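Local coordinates for arginase (Trypanosoma brucei brucei, PDB 4RHJ), which is of unknown function, having kept the arginase-deacetylase fold while evolving without the binuclear manganese cluster of the arginase family, at residues G54-A59 against N290-V295; M150-K155 against L185-L190; D236-I241 against R277-V282; A251-V256 against G302-A307. All coordinates share one frame; numbering follows the deposited sequence.

How the interactions relate
The four contacts occupy two regions of one alpha/beta domain built round a parallel sheet. Interactions 1 and 4 lie close together, centres 11 Å apart, and are joined through Asp294 and Val295, which reach Thr304 and Leu303; both also touch the second subunit, so the loops after strands 46-50, 239-244 and 281-287 meet near the trimer interface. Interactions 2 and 3 have centres 14 Å apart, with Tyr154 and Met150 of helix 148-157 packed on Phe240 and Val282 of two inner strands and on Lys280 just before the second. About 30 Å separates the centres of interactions 1 and 3. Along the chain interaction 2 closes before interaction 3 opens, whereas interactions 3 and 4 interleave.

Interaction 1. Residues G54-A59 against N290-V295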
loop_
_atom_site.group_PDB
_atom_site.type_symbol
_atom_site.label_atom_id
_atom_site.label_comp_id
_atom_site.label_asym_id
_atom_site.label_seq_id
_atom_site.Cartn_x
_atom_site.Cartn_y
_atom_site.Cartn_z
ATOM N N GLY A 54 2.139 -15.518 22.744
ATOM C CA GLY A 54 1.004 -14.659 22.432
ATOM C C GLY A 54 0.417 -14.733 21.031
ATOM O O GLY A 54 -0.441 -13.924 20.673
ATOM N N MET A 55 0.879 -15.702 20.244
ATOM C CA MET A 55 0.374 -15.977 18.899
ATOM C C MET A 55 -0.081 -17.437 18.856
ATOM O O MET A 55 0.358 -18.220 19.687
ATOM C CB MET A 55 1.463 -15.709 17.847
ATOM C CG MET A 55 2.005 -14.266 17.862
ATOM S SD MET A 55 0.739 -13.095 17.315
ATOM C CE MET A 55 1.134 -11.581 18.169
ATOM N N PRO A 56 -0.952 -17.809 17.897
ATOM C CA PRO A 56 -1.366 -19.206 17.682
ATOM C C PRO A 56 -0.234 -20.236 17.730
ATOM O O PRO A 56 0.933 -19.885 17.603
ATOM C CB PRO A 56 -1.986 -19.152 16.288
ATOM C CG PRO A 56 -2.647 -17.841 16.277
ATOM C CD PRO A 56 -1.708 -16.909 17.011
ATOM N N ARG A 57 -0.592 -21.504 17.904
ATOM C CA ARG A 57 0.399 -22.565 18.056
ATOM C C ARG A 57 1.242 -22.789 16.795
ATOM O O ARG A 57 2.421 -23.150 16.874
ATOM C CB ARG A 57 -0.283 -23.871 18.447
ATOM C CG ARG A 57 0.578 -24.728 19.350
ATOM C CD ARG A 57 0.023 -26.132 19.547
ATOM N NE ARG A 57 0.622 -26.790 20.707
ATOM C CZ ARG A 57 1.874 -27.235 20.754
ATOM N NH1 ARG A 57 2.677 -27.094 19.708
ATOM N NH2 ARG A 57 2.326 -27.819 21.854
ATOM N N ARG A 58 0.639 -22.593 15.629
ATOM C CA ARG A 58 1.394 -22.717 14.395
ATOM C C ARG A 58 2.130 -21.417 14.111
ATOM O O ARG A 58 1.518 -20.346 14.001
ATOM C CB ARG A 58 0.485 -23.084 13.219
ATOM C CG ARG A 58 1.193 -23.063 11.863
ATOM C CD ARG A 58 0.216 -23.279 10.729
ATOM N NE ARG A 58 0.806 -22.966 9.432
ATOM C CZ ARG A 58 0.775 -21.764 8.861
ATOM N NH1 ARG A 58 0.183 -20.746 9.471
ATOM N NH2 ARG A 58 1.337 -21.579 7.673
ATOM N N ALA A 59 3.452 -21.525 14.017
ATOM C CA ALA A 59 4.301 -20.409 13.631
ATOM C C ALA A 59 5.049 -20.727 12.348
ATOM O O ALA A 59 6.067 -21.409 12.369
ATOM C CB ALA A 59 5.276 -20.081 14.729
ATOM N N ASN A 290 0.342 -12.611 13.192
ATOM C CA ASN A 290 -0.555 -13.701 13.514
ATOM C C ASN A 290 -1.250 -14.142 12.235
ATOM O O ASN A 290 -2.051 -13.401 11.673
ATOM C CB ASN A 290 -1.559 -13.271 14.588
ATOM C CG ASN A 290 -2.555 -14.368 14.945
ATOM O OD1 ASN A 290 -2.678 -15.368 14.252
ATOM N ND2 ASN A 290 -3.302 -14.152 16.018
ATOM N N PRO A 291 -0.937 -15.364 11.782
ATOM C CA PRO A 291 -1.372 -15.931 10.501
ATOM C C PRO A 291 -2.868 -15.796 10.301
ATOM O O PRO A 291 -3.313 -15.612 9.172
ATOM C CB PRO A 291 -0.964 -17.401 10.611
ATOM C CG PRO A 291 -0.731 -17.632 12.075
ATOM C CD PRO A 291 -0.199 -16.351 12.578
ATOM N N ASP A 292 -3.615 -15.827 11.397
ATOM C CA ASP A 292 -5.074 -15.825 11.339
ATOM C C ASP A 292 -5.659 -14.475 10.926
ATOM O O ASP A 292 -6.805 -14.399 10.486
ATOM C CB ASP A 292 -5.652 -16.275 12.692
ATOM C CG ASP A 292 -5.508 -17.785 12.918
ATOM O OD1 ASP A 292 -5.206 -18.500 11.943
ATOM O OD2 ASP A 292 -5.703 -18.266 14.056
ATOM N N LEU A 293 -4.854 -13.424 11.047
ATOM C CA LEU A 293 -5.307 -12.044 10.850
ATOM C C LEU A 293 -4.827 -11.463 9.523
ATOM O O LEU A 293 -5.088 -10.310 9.213
ATOM C CB LEU A 293 -4.819 -11.161 12.006
ATOM C CG LEU A 293 -4.992 -11.643 13.454
ATOM C CD1 LEU A 293 -4.391 -10.646 14.388
ATOM C CD2 LEU A 293 -6.469 -11.885 13.830
ATOM N N ASP A 294 -4.143 -12.284 8.733
ATOM C CA ASP A 294 -3.504 -11.831 7.506
ATOM C C ASP A 294 -4.450 -11.779 6.309
ATOM O O ASP A 294 -5.486 -12.439 6.277
ATOM C CB ASP A 294 -2.311 -12.736 7.179
ATOM C CG ASP A 294 -1.164 -11.983 6.513
ATOM O OD1 ASP A 294 -1.342 -10.817 6.113
ATOM O OD2 ASP A 294 -0.077 -12.571 6.381
ATOM N N VAL A 295 -4.086 -10.978 5.313
ATOM C CA VAL A 295 -4.801 -10.997 4.041
ATOM C C VAL A 295 -3.997 -11.939 3.164
ATOM O O VAL A 295 -2.760 -11.904 3.166
ATOM C CB VAL A 295 -4.953 -9.582 3.382
ATOM C CG1 VAL A 295 -5.325 -9.697 1.906
ATOM C CG2 VAL A 295 -5.991 -8.727 4.112
#
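Pro56 packs on the side-chain amide of Asn290, and packing alone joins the two segments. The two side chains cross at about a right angle: Pro56 CG lies 3.2 Å from Asn290 OD1, while Pro56 CD stands 3.3 Å from Asn290 ND2 and about as far from the oxygen, so CG and CD together cover both ends of the amide. Proline suits the place because its rigid ring offers a fixed apolar surface to the amide. Met55 adds its sulfur. Bent at chi2 (-68°), its chain brings SD to 3.6 Å from Asn290 CB, a soft contact that reaches the aliphatic root of the same side chain.

The amide itself is held by hydrogen bonding inside 290-295. Asn290 OD1 accepts from Asp292 N at 3.0 Å, which makes an Asx turn; the donor sits above the carbonyl plane, and the bond leads the chain into the 3-10 segment 291-293. Backbone bonding from Leu293 N to Asn290 O, 2.9 Å, continues the turn. Both segments belong to loops that follow strands of the arginase-like alpha/beta fold, and the Met55 side chain is about 7 Å from that of Asp244, a manganese ligand in another structure of this protein.

Arg58, extended from CG to NE, slides past Pro291 in the opposite direction, and Pro291 CB lies at the edge of the guanidinium, in its plane, 3.7 Å from NH1. Asp292 OD2 comes within 3.8 Å of Pro56 CG, whereas Asp292 OD1 forms a salt bridge with Lys298 of the second subunit.

Interaction 2. Residues M150-K155 against L185-L190; sequences MVEAYK and LDKGLL
Val151, Glu152 and Lys155, on one side of helix 148-157, pack against the Schellman motif that ends helix 180-186 and against Leu189 and Leu190 just after it, a contact between a helix and the C-terminal turn of its neighbour in the alpha/beta fold. Gly188 fits the motif because its positive phi (55°) is easy for a glycine; its N bonds Leu185 O at 2.9 Å, and the reversal turns Leu189 toward the neighbouring helix.

Val151 comes first and lies deepest. Its CG2 is 4.4 Å from Leu190 CD1, a loose branched-aliphatic contact; Val151 also touches Ile163, and Leu190 touches Ile165, of strand 163-168.

Glu152 works at the more open side. Beyond CG its chain runs out extended and crosses Leu189 at about a right angle, with Glu152 CG 3.6 Å from Leu189 CD1; a long side chain suits this place, since its methylenes can cover leucine while its carboxylate reaches Tyr120 and the Lys187 chain. One oxygen, OE1, bonds Tyr120 OH of helix 116-131. The other, OE2, lies 3.1 Å from Lys187 CD, and Lys187 NZ is 4.2 Å from OE2, too far for a salt bridge, so the attraction is probably long-range.

Lys155 closes the walk with aliphatic carbon. With CG anti to the backbone N and a bend at chi2 (63°), its chain slides past Leu189 in the opposite direction, placing Lys155 CG 3.6 Å from Leu189 CD2.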
loop_
_atom_site.group_PDB
_atom_site.type_symbol
_atom_site.label_atom_id
_atom_site.label_comp_id
_atom_site.label_asym_id
_atom_site.label_seq_id
_atom_site.Cartn_x
_atom_site.Cartn_y
_atom_site.Cartn_z
ATOM N N MET A 150 15.541 -11.015 26.023
ATOM C CA MET A 150 16.789 -10.970 25.253
ATOM C C MET A 150 17.729 -9.850 25.696
ATOM O O MET A 150 18.951 -10.041 25.796
ATOM C CB MET A 150 16.478 -10.815 23.758
ATOM C CG MET A 150 15.722 -11.997 23.129
ATOM S SD MET A 150 15.280 -11.677 21.405
ATOM C CE MET A 150 16.888 -11.672 20.622
ATOM N N VAL A 151 17.160 -8.684 25.956
ATOM C CA VAL A 151 17.933 -7.587 26.512
ATOM C C VAL A 151 18.310 -7.865 27.978
ATOM O O VAL A 151 19.321 -7.364 28.462
ATOM C CB VAL A 151 17.167 -6.248 26.396
ATOM C CG1 VAL A 151 15.875 -6.354 27.081
ATOM C CG2 VAL A 151 17.973 -5.089 26.984
ATOM N N GLU A 152 17.532 -8.685 28.686
ATOM C CA GLU A 152 17.887 -9.005 30.075
ATOM C C GLU A 152 18.987 -10.061 30.195
ATOM O O GLU A 152 19.745 -10.054 31.165
ATOM C CB GLU A 152 16.655 -9.437 30.859
ATOM C CG GLU A 152 15.870 -8.248 31.373
ATOM C CD GLU A 152 14.921 -8.610 32.463
ATOM O OE1 GLU A 152 14.306 -9.689 32.365
ATOM O OE2 GLU A 152 14.789 -7.816 33.414
ATOM N N ALA A 153 19.075 -10.947 29.205
ATOM C CA ALA A 153 20.198 -11.870 29.066
ATOM C C ALA A 153 21.498 -11.137 28.755
ATOM O O ALA A 153 22.588 -11.615 29.071
ATOM C CB ALA A 153 19.918 -12.851 28.001
ATOM N N TYR A 154 21.367 -9.978 28.119
ATOM C CA TYR A 154 22.517 -9.173 27.706
ATOM C C TYR A 154 23.096 -8.417 28.883
ATOM O O TYR A 154 24.314 -8.368 29.074
ATOM C CB TYR A 154 22.121 -8.185 26.601
ATOM C CG TYR A 154 23.301 -7.555 25.907
ATOM C CD1 TYR A 154 23.996 -6.506 26.488
ATOM C CD2 TYR A 154 23.725 -8.019 24.676
ATOM C CE1 TYR A 154 25.075 -5.943 25.862
ATOM C CE2 TYR A 154 24.810 -7.459 24.039
ATOM C CZ TYR A 154 25.480 -6.426 24.635
ATOM O OH TYR A 154 26.560 -5.870 24.000
ATOM N N LYS A 155 22.204 -7.814 29.659
ATOM C CA LYS A 155 22.588 -7.030 30.819
ATOM C C LYS A 155 23.074 -7.928 31.956
ATOM O O LYS A 155 23.826 -7.499 32.822
ATOM C CB LYS A 155 21.412 -6.173 31.282
ATOM C CG LYS A 155 21.814 -4.950 32.086
ATOM C CD LYS A 155 22.647 -3.991 31.256
ATOM C CE LYS A 155 22.819 -2.676 31.979
ATOM N NZ LYS A 155 23.593 -1.722 31.165
ATOM N N LEU A 185 12.581 -0.133 31.157
ATOM C CA LEU A 185 12.771 1.234 31.633
ATOM C C LEU A 185 12.811 1.307 33.149
ATOM O O LEU A 185 13.743 1.862 33.727
ATOM C CB LEU A 185 11.661 2.139 31.100
ATOM C CG LEU A 185 11.842 2.492 29.630
ATOM C CD1 LEU A 185 10.626 3.208 29.115
ATOM C CD2 LEU A 185 13.083 3.345 29.460
ATOM N N ASP A 186 11.800 0.730 33.787
ATOM C CA ASP A 186 11.683 0.805 35.231
ATOM C C ASP A 186 12.770 0.019 35.936
ATOM O O ASP A 186 13.046 0.254 37.111
ATOM C CB ASP A 186 10.315 0.311 35.674
ATOM C CG ASP A 186 9.233 1.330 35.435
ATOM O OD1 ASP A 186 8.437 1.145 34.498
ATOM O OD2 ASP A 186 9.190 2.328 36.179
ATOM N N LYS A 187 13.384 -0.916 35.219
ATOM C CA LYS A 187 14.480 -1.702 35.771
ATOM C C LYS A 187 15.805 -0.977 35.563
ATOM O O LYS A 187 16.859 -1.459 35.979
ATOM C CB LYS A 187 14.521 -3.098 35.142
ATOM C CG LYS A 187 13.825 -4.166 35.998
ATOM C CD LYS A 187 13.969 -5.572 35.420
ATOM C CE LYS A 187 13.796 -6.646 36.507
ATOM N NZ LYS A 187 14.978 -6.748 37.429
ATOM N N GLY A 188 15.736 0.191 34.932
ATOM C CA GLY A 188 16.911 0.994 34.656
ATOM C C GLY A 188 17.970 0.223 33.907
ATOM O O GLY A 188 19.164 0.417 34.119
ATOM N N LEU A 189 17.526 -0.678 33.043
ATOM C CA LEU A 189 18.419 -1.416 32.163
ATOM C C LEU A 189 18.604 -0.588 30.903
ATOM O O LEU A 189 19.614 -0.669 30.218
ATOM C CB LEU A 189 17.848 -2.802 31.839
ATOM C CG LEU A 189 17.567 -3.742 33.023
ATOM C CD1 LEU A 189 16.994 -5.056 32.540
ATOM C CD2 LEU A 189 18.817 -3.998 33.848
ATOM N N LEU A 190 17.607 0.244 30.639
ATOM C CA LEU A 190 17.557 1.054 29.438
ATOM C C LEU A 190 18.093 2.452 29.681
ATOM O O LEU A 190 17.520 3.217 30.456
ATOM C CB LEU A 190 16.123 1.126 28.925
ATOM C CG LEU A 190 15.845 0.294 27.683
ATOM C CD1 LEU A 190 16.657 -0.990 27.710
ATOM C CD2 LEU A 190 14.359 0.007 27.543
#

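Interaction 3. Residues D236-I241 against R277-V282; sequences DYPVFI and RGPKVV
The Phe240 ring has Val282 CG2 at its edge, near the ring plane and 3.4 Å from Phe240 CD1; Met150 and Val151 of helix 148-157 also touch this side chain. With CG anti to the backbone N (chi1 -177°), the ring carries greasy surface from the sheet to that helix. The two segments begin the parallel strands of a beta-alpha-beta crossover, strand 239-244, helix 266-274, strand 281-287.

The two proline side chains cross at about a right angle, Pro238 CD lying 3.7 Å from Pro279 CG. Neither has an N-H to offer, which fits a place just ahead of the regular bonding. Pro238 CB also meets Lys280 CD at 3.7 Å, the lysine's aliphatic stem crossing the proline at a slant, and Val282 CG1 at the same separation.

Regular pairing starts with Val239 N, which bonds Lys280 O at 2.8 Å, nearly straight (172°) and in the carbonyl plane. Val239 and Val281 pair as parallel bridge partners with side chains on the same face, where branched residues suit a strand. Gly278, lacking a side chain, allows Val239 CG2 to come within 4.1 Å of Gly278 CA and 3.2 Å of Arg277 O.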
loop_
_atom_site.group_PDB
_atom_site.type_symbol
_atom_site.label_atom_id
_atom_site.label_comp_id
_atom_site.label_asym_id
_atom_site.label_seq_id
_atom_site.Cartn_x
_atom_site.Cartn_y
_atom_site.Cartn_z
ATOM N N ASP A 236 27.254 5.639 20.145
ATOM C CA ASP A 236 28.189 4.568 20.441
ATOM C C ASP A 236 27.560 3.555 21.401
ATOM O O ASP A 236 28.265 2.733 21.988
ATOM C CB ASP A 236 29.482 5.141 21.036
ATOM C CG ASP A 236 30.096 6.229 20.162
ATOM O OD1 ASP A 236 29.365 6.794 19.322
ATOM O OD2 ASP A 236 31.300 6.523 20.313
ATOM N N TYR A 237 26.235 3.634 21.560
ATOM C CA TYR A 237 25.477 2.775 22.479
ATOM C C TYR A 237 24.867 1.568 21.771
ATOM O O TYR A 237 24.104 1.751 20.827
ATOM C CB TYR A 237 24.356 3.575 23.160
ATOM C CG TYR A 237 24.838 4.752 23.964
ATOM C CD1 TYR A 237 25.136 4.623 25.312
ATOM C CD2 TYR A 237 25.001 5.994 23.375
ATOM C CE1 TYR A 237 25.586 5.705 26.052
ATOM C CE2 TYR A 237 25.448 7.082 24.102
ATOM C CZ TYR A 237 25.740 6.932 25.441
ATOM O OH TYR A 237 26.189 8.010 26.171
ATOM N N PRO A 238 25.192 0.337 22.237
ATOM C CA PRO A 238 24.706 -0.952 21.714
ATOM C C PRO A 238 23.197 -0.984 21.468
ATOM O O PRO A 238 22.427 -0.654 22.357
ATOM C CB PRO A 238 25.092 -1.939 22.820
ATOM C CG PRO A 238 26.313 -1.352 23.401
ATOM C CD PRO A 238 26.112 0.139 23.373
ATOM N N VAL A 239 22.781 -1.383 20.273
ATOM C CA VAL A 239 21.383 -1.274 19.898
ATOM C C VAL A 239 20.623 -2.602 19.934
ATOM O O VAL A 239 21.013 -3.566 19.304
ATOM C CB VAL A 239 21.212 -0.662 18.471
ATOM C CG1 VAL A 239 19.743 -0.489 18.149
ATOM C CG2 VAL A 239 21.915 0.683 18.357
ATOM N N PHE A 240 19.538 -2.631 20.694
ATOM C CA PHE A 240 18.524 -3.669 20.562
ATOM C C PHE A 240 17.544 -3.171 19.525
ATOM O O PHE A 240 17.173 -2.001 19.522
ATOM C CB PHE A 240 17.818 -3.938 21.897
ATOM C CG PHE A 240 16.803 -5.056 21.851
ATOM C CD1 PHE A 240 17.087 -6.300 22.410
ATOM C CD2 PHE A 240 15.553 -4.863 21.269
ATOM C CE1 PHE A 240 16.148 -7.336 22.369
ATOM C CE2 PHE A 240 14.621 -5.895 21.223
ATOM C CZ PHE A 240 14.918 -7.127 21.777
ATOM N N ILE A 241 17.111 -4.039 18.628
ATOM C CA ILE A 241 16.141 -3.586 17.655
ATOM C C ILE A 241 14.859 -4.365 17.860
ATOM O O ILE A 241 14.868 -5.592 17.826
ATOM C CB ILE A 241 16.682 -3.718 16.220
ATOM C CG1 ILE A 241 17.782 -2.668 16.010
ATOM C CG2 ILE A 241 15.568 -3.522 15.212
ATOM C CD1 ILE A 241 18.377 -2.612 14.621
ATOM N N ARG A 277 22.148 3.581 13.914
ATOM C CA ARG A 277 23.588 3.604 14.142
ATOM C C ARG A 277 23.932 2.904 15.436
ATOM O O ARG A 277 23.103 2.801 16.332
ATOM C CB ARG A 277 24.122 5.038 14.193
ATOM C CG ARG A 277 23.916 5.869 12.955
ATOM C CD ARG A 277 24.813 5.470 11.816
ATOM N NE ARG A 277 24.219 5.930 10.574
ATOM C CZ ARG A 277 23.281 5.258 9.926
ATOM N NH1 ARG A 277 22.872 4.095 10.395
ATOM N NH2 ARG A 277 22.765 5.733 8.812
ATOM N N GLY A 278 25.161 2.423 15.543
ATOM C CA GLY A 278 25.584 1.765 16.762
ATOM C C GLY A 278 26.945 1.111 16.693
ATOM O O GLY A 278 27.552 1.032 15.625
ATOM N N PRO A 279 27.440 0.650 17.850
ATOM C CA PRO A 279 28.721 -0.039 17.958
ATOM C C PRO A 279 28.519 -1.513 17.705
ATOM O O PRO A 279 29.479 -2.251 17.452
ATOM C CB PRO A 279 29.123 0.215 19.399
ATOM C CG PRO A 279 27.816 0.208 20.121
ATOM C CD PRO A 279 26.823 0.853 19.173
ATOM N N LYS A 280 27.248 -1.909 17.769
ATOM C CA LYS A 280 26.804 -3.297 17.725
ATOM C C LYS A 280 25.302 -3.381 17.988
ATOM O O LYS A 280 24.733 -2.535 18.675
ATOM C CB LYS A 280 27.543 -4.134 18.767
ATOM C CG LYS A 280 27.508 -3.518 20.146
ATOM C CD LYS A 280 27.066 -4.535 21.176
ATOM C CE LYS A 280 25.658 -5.018 20.900
ATOM N NZ LYS A 280 25.620 -6.402 20.339
ATOM N N VAL A 281 24.669 -4.418 17.461
ATOM C CA VAL A 281 23.281 -4.686 17.786
ATOM C C VAL A 281 23.197 -5.786 18.846
ATOM O O VAL A 281 23.848 -6.811 18.715
ATOM C CB VAL A 281 22.481 -5.074 16.528
ATOM C CG1 VAL A 281 21.079 -5.507 16.883
ATOM C CG2 VAL A 281 22.443 -3.913 15.566
ATOM N N VAL A 282 22.436 -5.565 19.915
ATOM C CA VAL A 282 22.386 -6.548 20.994
ATOM C C VAL A 282 21.427 -7.679 20.645
ATOM O O VAL A 282 21.557 -8.802 21.147
ATOM C CB VAL A 282 21.977 -5.930 22.355
ATOM C CG1 VAL A 282 22.535 -4.537 22.512
ATOM C CG2 VAL A 282 20.501 -5.938 22.539
#

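Interaction 4. Residues A251-V256 against G302-A307; sequences AFAPAV and GLTAIA
The inverse gamma turn centred on Ala255 meets the first turn of helix 303-316, and Thr304 is the residue that ties them. Within the turn, Val256 N bonds Pro254 O at 2.9 Å, while Ala255 N points across the contact and donates to Thr304 OG1 at 3.0 Å. That bond is bent, with an angle of 137° at the hydrogen. Thr304 carries its hydroxyl beside its own backbone N and its methyl anti to it (chi1 -46°), so that OG1 faces the turn. The hydroxyl's strongest partner is Asp294 OD1, outside the two segments; with the turn N-H, two bonds grip this buried oxygen, and threonine suits the place by supplying both a polar group and a methyl.

Apolar contacts lie beside this bond. Ala255 CB presses on Thr304 CB at 3.4 Å, closer than usual van der Waals contact, and the small alanine methyl suits so close a setting. Thr304 CG2 lies 4.0 Å from Ala253 CB. Pro254 slides past Thr304 in the opposite direction and also meets Leu303, Pro254 CD lying 4.2 Å from Leu303 CB. One helical turn on, Ala307 CB approaches Phe252 O at 3.7 Å, its small size letting the loop backbone lie near the helix.

Gly302 takes the N-cap position, and Ile306 N bonds its carbonyl oxygen. Arg297 of the second subunit bonds Val256 O, and Val295 of the third subunit packs on Leu303. Phe252 and Ala307 both touch Thr266, so the loop after strand 239-244 packs on the start of helix 303-316, with the start of helix 266-274 alongside.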
loop_
_atom_site.group_PDB
_atom_site.type_symbol
_atom_site.label_atom_id
_atom_site.label_comp_id
_atom_site.label_asym_id
_atom_site.label_seq_id
_atom_site.Cartn_x
_atom_site.Cartn_y
_atom_site.Cartn_z
ATOM N N ALA A 251 -2.149 -1.926 5.109
ATOM C CA ALA A 251 -2.079 -2.321 3.694
ATOM C C ALA A 251 -0.917 -3.280 3.396
ATOM O O ALA A 251 -1.052 -4.193 2.558
ATOM C CB ALA A 251 -1.977 -1.099 2.797
ATOM N N PHE A 252 0.205 -3.072 4.087
ATOM C CA PHE A 252 1.410 -3.902 3.919
ATOM C C PHE A 252 1.485 -5.020 4.936
ATOM O O PHE A 252 1.906 -6.130 4.603
ATOM C CB PHE A 252 2.676 -3.042 4.009
ATOM C CG PHE A 252 2.639 -1.845 3.112
ATOM C CD1 PHE A 252 1.953 -0.709 3.494
ATOM C CD2 PHE A 252 3.249 -1.864 1.885
ATOM C CE1 PHE A 252 1.884 0.402 2.680
ATOM C CE2 PHE A 252 3.194 -0.767 1.060
ATOM C CZ PHE A 252 2.509 0.370 1.457
ATOM N N ALA A 253 1.053 -4.743 6.166
ATOM C CA ALA A 253 1.097 -5.735 7.241
ATOM C C ALA A 253 -0.238 -5.884 8.001
ATOM O O ALA A 253 -0.327 -5.571 9.183
ATOM C CB ALA A 253 2.222 -5.388 8.220
ATOM N N PRO A 254 -1.279 -6.379 7.320
ATOM C CA PRO A 254 -2.600 -6.513 7.942
ATOM C C PRO A 254 -2.652 -7.440 9.162
ATOM O O PRO A 254 -3.583 -7.322 9.957
ATOM C CB PRO A 254 -3.453 -7.080 6.805
ATOM C CG PRO A 254 -2.506 -7.604 5.827
ATOM C CD PRO A 254 -1.298 -6.780 5.913
ATOM N N ALA A 255 -1.653 -8.306 9.331
ATOM C CA ALA A 255 -1.746 -9.418 10.280
ATOM C C ALA A 255 -1.388 -9.070 11.716
ATOM O O ALA A 255 -0.547 -9.731 12.322
ATOM C CB ALA A 255 -0.879 -10.563 9.820
ATOM N N VAL A 256 -2.065 -8.061 12.260
ATOM C CA VAL A 256 -1.844 -7.611 13.633
ATOM C C VAL A 256 -3.168 -7.385 14.383
ATOM O O VAL A 256 -4.167 -7.056 13.764
ATOM C CB VAL A 256 -1.009 -6.304 13.656
ATOM C CG1 VAL A 256 0.354 -6.529 13.017
ATOM C CG2 VAL A 256 -1.743 -5.173 12.942
ATOM N N GLY A 302 0.497 -15.038 2.847
ATOM C CA GLY A 302 0.100 -13.884 3.625
ATOM C C GLY A 302 0.918 -12.680 3.228
ATOM O O GLY A 302 2.148 -12.747 3.141
ATOM N N LEU A 303 0.228 -11.576 2.978
ATOM C CA LEU A 303 0.865 -10.283 2.750
ATOM C C LEU A 303 1.865 -9.904 3.854
ATOM O O LEU A 303 2.912 -9.335 3.596
ATOM C CB LEU A 303 -0.204 -9.200 2.633
ATOM C CG LEU A 303 -0.481 -8.788 1.194
ATOM C CD1 LEU A 303 -0.760 -10.010 0.316
ATOM C CD2 LEU A 303 -1.618 -7.797 1.156
ATOM N N THR A 304 1.525 -10.224 5.095
ATOM C CA THR A 304 2.375 -9.863 6.223
ATOM C C THR A 304 3.602 -10.739 6.290
ATOM O O THR A 304 4.662 -10.308 6.748
ATOM C CB THR A 304 1.624 -9.977 7.523
ATOM O OG1 THR A 304 0.340 -9.363 7.360
ATOM C CG2 THR A 304 2.408 -9.310 8.670
ATOM N N ALA A 305 3.451 -11.977 5.839
ATOM C CA ALA A 305 4.584 -12.897 5.785
ATOM C C ALA A 305 5.615 -12.382 4.772
ATOM O O ALA A 305 6.817 -12.347 5.050
ATOM C CB ALA A 305 4.130 -14.273 5.421
ATOM N N ILE A 306 5.117 -11.978 3.606
ATOM C CA ILE A 306 5.956 -11.420 2.555
ATOM C C ILE A 306 6.715 -10.219 3.108
ATOM O O ILE A 306 7.942 -10.162 3.056
ATOM C CB ILE A 306 5.108 -11.022 1.301
ATOM C CG1 ILE A 306 4.586 -12.266 0.578
ATOM C CG2 ILE A 306 5.905 -10.183 0.323
ATOM C CD1 ILE A 306 3.487 -11.985 -0.443
ATOM N N ALA A 307 5.971 -9.283 3.672
ATOM C CA ALA A 307 6.532 -8.059 4.224
ATOM C C ALA A 307 7.557 -8.339 5.306
ATOM O O ALA A 307 8.655 -7.810 5.294
ATOM C CB ALA A 307 5.419 -7.192 4.777
#